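Local atomic coordinates of type I polyketide synthase PikAII (Streptomyces venezuelae, PDB entry 3QP9), a protein that probably epimerises the alpha-substituent of an acyl-carrier-protein-bound beta-ketoacyl intermediate without reducing it, through the C2-type ketoreductase of a modular polyketide synthase. Residues V24-S27 with W28-R31; G336-D339 with A340-L343; Q428-A431 with D432-V436. All coordinates share one frame; numbering follows the deposited sequence.

Contact 1 of 3, residues V24-S27 with W28-R31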
loop_
_atom_site.group_PDB
_atom_site.type_symbol
_atom_site.label_atom_id
_atom_site.label_comp_id
_atom_site.label_asym_id
_atom_site.label_seq_id
_atom_site.Cartn_x
_atom_site.Cartn_y
_atom_site.Cartn_z
ATOM N N VAL A 24 -14.131 4.591 21.553
ATOM C CA VAL A 24 -13.617 3.525 22.452
ATOM C C VAL A 24 -12.335 3.094 21.786
ATOM O O VAL A 24 -11.265 3.671 22.097
ATOM C CB VAL A 24 -14.665 2.358 22.669
ATOM C CG1 VAL A 24 -14.007 1.006 22.987
ATOM C CG2 VAL A 24 -15.675 2.754 23.802
ATOM N N GLN A 25 -12.487 2.120 20.868
ATOM C CA GLN A 25 -11.480 1.536 19.970
ATOM C C GLN A 25 -12.122 0.412 19.109
ATOM O O GLN A 25 -11.578 0.031 18.083
ATOM C CB GLN A 25 -10.198 0.990 20.655
ATOM C CG GLN A 25 -10.282 -0.418 21.309
ATOM C CD GLN A 25 -10.392 -0.385 22.858
ATOM O OE1 GLN A 25 -10.247 -1.403 23.513
ATOM N NE2 GLN A 25 -10.662 0.768 23.410
ATOM N N ASP A 26 -13.272 -0.118 19.526
ATOM C CA ASP A 26 -13.984 -0.922 18.554
ATOM C C ASP A 26 -14.573 -0.005 17.470
ATOM O O ASP A 26 -14.946 -0.445 16.400
ATOM C CB ASP A 26 -14.985 -1.884 19.199
ATOM C CG ASP A 26 -14.956 -3.244 18.522
ATOM O OD1 ASP A 26 -14.347 -4.218 19.086
ATOM O OD2 ASP A 26 -15.485 -3.315 17.385
ATOM N N SER A 27 -14.615 1.291 17.725
ATOM C CA SER A 27 -15.048 2.193 16.687
ATOM C C SER A 27 -13.825 2.679 15.915
ATOM O O SER A 27 -13.955 3.510 15.060
ATOM C CB SER A 27 -15.825 3.394 17.257
ATOM O OG SER A 27 -14.908 4.144 18.066
ATOM N N TRP A 28 -12.639 2.125 16.170
ATOM C CA TRP A 28 -11.459 2.453 15.329
ATOM C C TRP A 28 -11.226 1.440 14.180
ATOM O O TRP A 28 -10.279 1.618 13.442
ATOM C CB TRP A 28 -10.156 2.478 16.173
ATOM C CG TRP A 28 -10.133 3.464 17.286
ATOM C CD1 TRP A 28 -11.047 4.424 17.568
ATOM C CD2 TRP A 28 -9.067 3.641 18.211
ATOM N NE1 TRP A 28 -10.655 5.112 18.691
ATOM C CE2 TRP A 28 -9.415 4.702 19.060
ATOM C CE3 TRP A 28 -7.867 2.959 18.444
ATOM C CZ2 TRP A 28 -8.577 5.144 20.124
ATOM C CZ3 TRP A 28 -7.026 3.414 19.491
ATOM C CH2 TRP A 28 -7.398 4.513 20.297
ATOM N N ARG A 29 -12.015 0.349 14.101
ATOM C CA ARG A 29 -11.772 -0.666 13.074
ATOM C C ARG A 29 -12.448 -0.405 11.742
ATOM O O ARG A 29 -13.648 -0.188 11.690
ATOM C CB ARG A 29 -12.215 -2.077 13.601
ATOM C CG ARG A 29 -11.527 -2.519 14.837
ATOM C CD ARG A 29 -12.294 -3.828 15.420
ATOM N NE ARG A 29 -12.559 -4.765 14.318
ATOM C CZ ARG A 29 -11.646 -5.600 13.798
ATOM N NH1 ARG A 29 -11.976 -6.424 12.805
ATOM N NH2 ARG A 29 -10.432 -5.730 14.357
ATOM N N TYR A 30 -11.644 -0.353 10.635
ATOM C CA TYR A 30 -12.149 -0.126 9.264
ATOM C C TYR A 30 -11.572 -1.165 8.405
ATOM O O TYR A 30 -10.567 -1.811 8.805
ATOM C CB TYR A 30 -11.758 1.279 8.699
ATOM C CG TYR A 30 -12.323 2.362 9.593
ATOM C CD1 TYR A 30 -11.616 2.785 10.719
ATOM C CD2 TYR A 30 -13.609 2.802 9.426
ATOM C CE1 TYR A 30 -12.138 3.763 11.626
ATOM C CE2 TYR A 30 -14.145 3.840 10.308
ATOM C CZ TYR A 30 -13.388 4.244 11.400
ATOM O OH TYR A 30 -13.920 5.184 12.229
ATOM N N ARG A 31 -12.139 -1.361 7.220
ATOM C CA ARG A 31 -11.417 -2.247 6.282
ATOM C C ARG A 31 -11.769 -1.833 4.925
ATOM O O ARG A 31 -12.791 -1.119 4.709
ATOM C CB ARG A 31 -11.898 -3.721 6.507
ATOM C CG ARG A 31 -13.475 -3.916 6.413
ATOM C CD ARG A 31 -13.993 -5.408 6.098
ATOM N NE ARG A 31 -15.247 -5.608 6.809
ATOM C CZ ARG A 31 -16.484 -5.483 6.337
ATOM N NH1 ARG A 31 -17.489 -5.650 7.179
ATOM N NH2 ARG A 31 -16.757 -5.247 5.072
HETATM O O HOH W 1 -15.500 0.685 13.424
HETATM O O HOH W 2 -12.229 5.967 14.229
#

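Contact 2 of 3, residues G336-D339 with A340-L343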
loop_
_atom_site.group_PDB
_atom_site.type_symbol
_atom_site.label_atom_id
_atom_site.label_comp_id
_atom_site.label_asym_id
_atom_site.label_seq_id
_atom_site.Cartn_x
_atom_site.Cartn_y
_atom_site.Cartn_z
ATOM N N GLY A 336 18.880 -17.995 14.369
ATOM C CA GLY A 336 19.297 -17.821 15.764
ATOM C C GLY A 336 18.227 -18.146 16.818
ATOM O O GLY A 336 18.545 -18.235 18.019
ATOM N N VAL A 337 16.962 -18.270 16.405
ATOM C CA VAL A 337 15.873 -18.573 17.350
ATOM C C VAL A 337 16.095 -20.031 17.848
ATOM O O VAL A 337 16.387 -20.964 17.094
ATOM C CB VAL A 337 14.439 -18.391 16.730
ATOM C CG1 VAL A 337 13.332 -18.785 17.689
ATOM C CG2 VAL A 337 14.207 -16.973 16.265
ATOM N N SER A 338 15.976 -20.183 19.156
ATOM C CA SER A 338 16.201 -21.436 19.794
ATOM C C SER A 338 15.166 -22.492 19.366
ATOM O O SER A 338 13.937 -22.230 19.274
ATOM C CB SER A 338 16.144 -21.176 21.287
ATOM O OG SER A 338 15.688 -22.330 21.951
ATOM N N ASP A 339 15.608 -23.707 19.133
ATOM C CA ASP A 339 14.598 -24.766 18.850
ATOM C C ASP A 339 13.705 -25.229 20.010
ATOM O O ASP A 339 12.671 -25.858 19.788
ATOM C CB ASP A 339 15.186 -25.927 18.074
ATOM C CG ASP A 339 15.337 -25.600 16.537
ATOM O OD1 ASP A 339 16.446 -25.832 16.034
ATOM O OD2 ASP A 339 14.382 -25.106 15.838
ATOM N N ALA A 340 14.123 -24.936 21.239
ATOM C CA ALA A 340 13.282 -25.179 22.418
ATOM C C ALA A 340 12.121 -24.167 22.449
ATOM O O ALA A 340 11.120 -24.437 23.086
ATOM C CB ALA A 340 14.101 -25.064 23.706
ATOM N N HIS A 341 12.327 -22.988 21.866
ATOM C CA HIS A 341 11.315 -21.949 21.786
ATOM C C HIS A 341 11.092 -21.436 20.317
ATOM O O HIS A 341 11.500 -20.326 19.980
ATOM C CB HIS A 341 11.642 -20.822 22.809
ATOM C CG HIS A 341 11.909 -21.385 24.200
ATOM N ND1 HIS A 341 10.909 -21.963 24.942
ATOM C CD2 HIS A 341 13.069 -21.645 24.866
ATOM C CE1 HIS A 341 11.428 -22.473 26.063
ATOM N NE2 HIS A 341 12.736 -22.277 26.055
ATOM N N PRO A 342 10.454 -22.250 19.483
ATOM C CA PRO A 342 10.516 -21.792 18.052
ATOM C C PRO A 342 9.760 -20.490 17.814
ATOM O O PRO A 342 8.882 -20.117 18.600
ATOM C CB PRO A 342 9.844 -22.926 17.262
ATOM C CG PRO A 342 9.621 -24.029 18.237
ATOM C CD PRO A 342 9.814 -23.572 19.642
ATOM N N LEU A 343 10.078 -19.843 16.703
ATOM C CA LEU A 343 9.361 -18.654 16.310
ATOM C C LEU A 343 7.786 -18.847 16.282
ATOM O O LEU A 343 7.275 -19.706 15.588
ATOM C CB LEU A 343 9.935 -18.217 14.950
ATOM C CG LEU A 343 10.107 -16.779 14.527
ATOM C CD1 LEU A 343 9.517 -16.566 13.119
ATOM C CD2 LEU A 343 9.546 -15.840 15.513
#

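Contact 3 of 3, residues Q428-A431 with D432-V436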
loop_
_atom_site.group_PDB
_atom_site.type_symbol
_atom_site.label_atom_id
_atom_site.label_comp_id
_atom_site.label_asym_id
_atom_site.label_seq_id
_atom_site.Cartn_x
_atom_site.Cartn_y
_atom_site.Cartn_z
ATOM N N GLN A 428 -2.097 -12.028 -0.507
ATOM C CA GLN A 428 -1.493 -13.105 -1.316
ATOM C C GLN A 428 -1.870 -14.460 -0.705
ATOM O O GLN A 428 -2.020 -14.539 0.517
ATOM C CB GLN A 428 0.023 -13.011 -1.258
ATOM C CG GLN A 428 0.613 -11.902 -2.054
ATOM C CD GLN A 428 2.047 -12.161 -2.447
ATOM O OE1 GLN A 428 2.362 -12.618 -3.580
ATOM N NE2 GLN A 428 2.934 -11.845 -1.540
ATOM N N HIS A 429 -2.027 -15.510 -1.503
ATOM C CA HIS A 429 -2.324 -16.826 -0.936
ATOM C C HIS A 429 -1.043 -17.417 -0.311
ATOM O O HIS A 429 0.062 -17.353 -0.896
ATOM C CB HIS A 429 -2.826 -17.737 -2.056
ATOM C CG HIS A 429 -3.427 -19.039 -1.590
ATOM N ND1 HIS A 429 -4.681 -19.458 -1.980
ATOM C CD2 HIS A 429 -2.934 -20.026 -0.795
ATOM C CE1 HIS A 429 -4.947 -20.633 -1.426
ATOM N NE2 HIS A 429 -3.903 -20.999 -0.699
ATOM N N ARG A 430 -1.163 -18.032 0.847
ATOM C CA ARG A 430 0.005 -18.778 1.348
ATOM C C ARG A 430 -0.392 -20.130 1.763
ATOM O O ARG A 430 -0.994 -20.273 2.837
ATOM C CB ARG A 430 0.698 -18.059 2.524
ATOM C CG ARG A 430 1.685 -16.963 2.046
ATOM C CD ARG A 430 2.251 -16.094 3.210
ATOM N NE ARG A 430 2.684 -14.831 2.641
ATOM C CZ ARG A 430 1.850 -13.841 2.265
ATOM N NH1 ARG A 430 0.506 -13.933 2.460
ATOM N NH2 ARG A 430 2.365 -12.730 1.726
ATOM N N ALA A 431 0.012 -21.109 0.935
ATOM C CA ALA A 431 -0.326 -22.520 1.095
ATOM C C ALA A 431 0.074 -23.050 2.456
ATOM O O ALA A 431 -0.645 -23.869 3.048
ATOM C CB ALA A 431 0.308 -23.381 -0.039
ATOM N N ASP A 432 1.216 -22.612 2.970
ATOM C CA ASP A 432 1.664 -23.214 4.243
ATOM C C ASP A 432 1.933 -22.227 5.381
ATOM O O ASP A 432 2.338 -22.632 6.475
ATOM C CB ASP A 432 2.827 -24.223 4.031
ATOM C CG ASP A 432 2.320 -25.627 3.570
ATOM O OD1 ASP A 432 1.883 -25.752 2.414
ATOM O OD2 ASP A 432 2.334 -26.587 4.372
ATOM N N GLY A 433 1.677 -20.946 5.146
ATOM C CA GLY A 433 2.077 -19.917 6.118
ATOM C C GLY A 433 3.251 -19.171 5.516
ATOM O O GLY A 433 3.596 -19.448 4.368
ATOM N N PRO A 434 3.807 -18.168 6.224
ATOM C CA PRO A 434 3.261 -17.645 7.482
ATOM C C PRO A 434 1.882 -17.008 7.227
ATOM O O PRO A 434 1.560 -16.593 6.091
ATOM C CB PRO A 434 4.277 -16.553 7.861
ATOM C CG PRO A 434 4.882 -16.066 6.561
ATOM C CD PRO A 434 4.914 -17.335 5.705
ATOM N N THR A 435 1.081 -16.848 8.266
ATOM C CA THR A 435 -0.175 -16.176 8.103
ATOM C C THR A 435 0.152 -14.699 8.274
ATOM O O THR A 435 0.539 -14.267 9.371
ATOM C CB THR A 435 -1.067 -16.572 9.239
ATOM O OG1 THR A 435 -1.293 -18.001 9.174
ATOM C CG2 THR A 435 -2.410 -15.791 9.184
ATOM N N VAL A 436 -0.007 -13.914 7.223
ATOM C CA VAL A 436 0.369 -12.465 7.279
ATOM C C VAL A 436 -0.828 -11.588 7.609
ATOM O O VAL A 436 -1.915 -11.775 7.011
ATOM C CB VAL A 436 0.936 -12.031 5.972
ATOM C CG1 VAL A 436 1.250 -10.422 5.995
ATOM C CG2 VAL A 436 2.147 -12.899 5.622
#

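Contact 1 of 3, residues V24-S27 with W28-R31
The indole of W28 folds back over the backbone it follows, one face lying on Q25. Q25 CA stands 3.6 Å from the centroid of the five-membered ring and only 9° off its normal, a CH-pi contact, while Q25 CB reaches CE3 of the six-membered ring of W28 at 3.8 Å. V24 O lies over the same face, nearest CZ2 of W28 at 3.6 Å. The first torsion of W28 sets CG beside its own backbone N (chi1 -60°), which swings the ring back toward V24 and Q25. T470 of helix 468-481 and I488 of strand 485-488 also pack on the W28 side chain. A tight turn thus leads into strand 29-36, with W28 N donating to Q25 O at 3.0 Å. Looser packing surrounds S27 and D26, where water does the joining: one molecule donates to both D26 O and R29 O, and a second donates to S27 O while accepting from Y30 OH, which also bonds W493. D26 and R29 run side by side, their charged planes 42° apart, yet D26 OD2 stays 4.5 Å from R29 NE; the guanidinium instead forms its salt bridge with D483.

Contact 2 of 3, residues G336-D339 with A340-L343
V337 packs its CG1 methyl on the returning chain, 3.3 Å from H341 O; the apolar part of the contact is V337 CG1 against L343 CB at 4.4 Å. That methyl is held anti to the V337 backbone N (chi1 177°), the position that directs it across to the far arm. Among the polar contacts, all from S338, none is strong. The backbone bond of the type I beta turn S338-H341 runs from H341 N to S338 O at 3.1 Å and is bent to 133°. S338 OG accepts from A340 N at 3.1 Å, a weak ST turn, and weakly from H341 N at 3.4 Å. H341 N is therefore shared between the carbonyl and the hydroxyl of one serine. Aromatic packing is the stack of H341 on H278; the A340 methyl lies above one face of the H341 ring, toward its rim, and H341 ND1 bonds D251 O. The turn joins helix 327-335 to strand 343-348 of the Rossmann-type ketoreductase fold. The bend at this exposed corner is probably held by these weak bonds together with the V337 packing, while H341 ties it to the chain leading into strand 253-256.

Contact 3 of 3, residues Q428-A431 with D432-V436
The backbone doubles back between R430 and G433, whose CA atoms lie 5.3 Å apart, with no hydrogen bond between the two arms and with a cis peptide ahead of P434 on the returning one. G433 has a positive phi (108°) and an extended psi, a conformation in which a CB would press on the carbonyl oxygen of D432. R430 fills the inside of the bend. Its CG lies anti to the carbonyl carbon (chi1 -83°) and the chain then runs extended as far as NE, so that the aliphatic part passes alongside G433 and P434 toward V436. R430 CD approaches P434 O to 3.0 Å, a tight contact, and lies 3.9 Å from the ring CD of P434. Farther out, the flat guanidinium is covered on one face by a branch of V436: the CG2 methyl sits over the centre of the group, 3.4 Å above its plane and 3.5 Å from R430 CZ. The other valine methyl, CG1, is anti to its backbone N (chi1 176°), which leaves CG2 as the one turned to the arginine. This bend connects helix 413-426 with strand 435-441 in the Rossmann-type core of the ketoreductase. Around it, R430 NE forms a salt bridge with D381 of helix 363-386, R430 NH2 bonds L425 O near the end of helix 413-426, and V436 also packs on L397 and L399 of strand 396-402. V436 CG2 thus covers one face of the guanidinium while NE and NH2 turn to D381 and L425 O, a division that probably fixes the rotation of the group, its charge balanced by D381.

Along the chain the three contacts follow one another without overlap. Contact 1 leads into strand 29-36, which lies beside strand 485-488, and this in turn lies beside strand 435-441, entered through contact 3; the two contacts therefore reach the same sheet, with centres 25 Å apart. Contacts 2 and 3 both lie in the ketoreductase (KR) domain and have centres 21 Å apart, their nearest atoms about 7 Å away. Each is a connection from a helix to a core strand, 343-348 and 435-441, with strand 396-402 between these two. Contacts 1 and 2 are farthest apart, at 35 Å between centres. Strand 29-36 thus connects to the ketoreductase strands through 485-488, joining distant parts of the sequence.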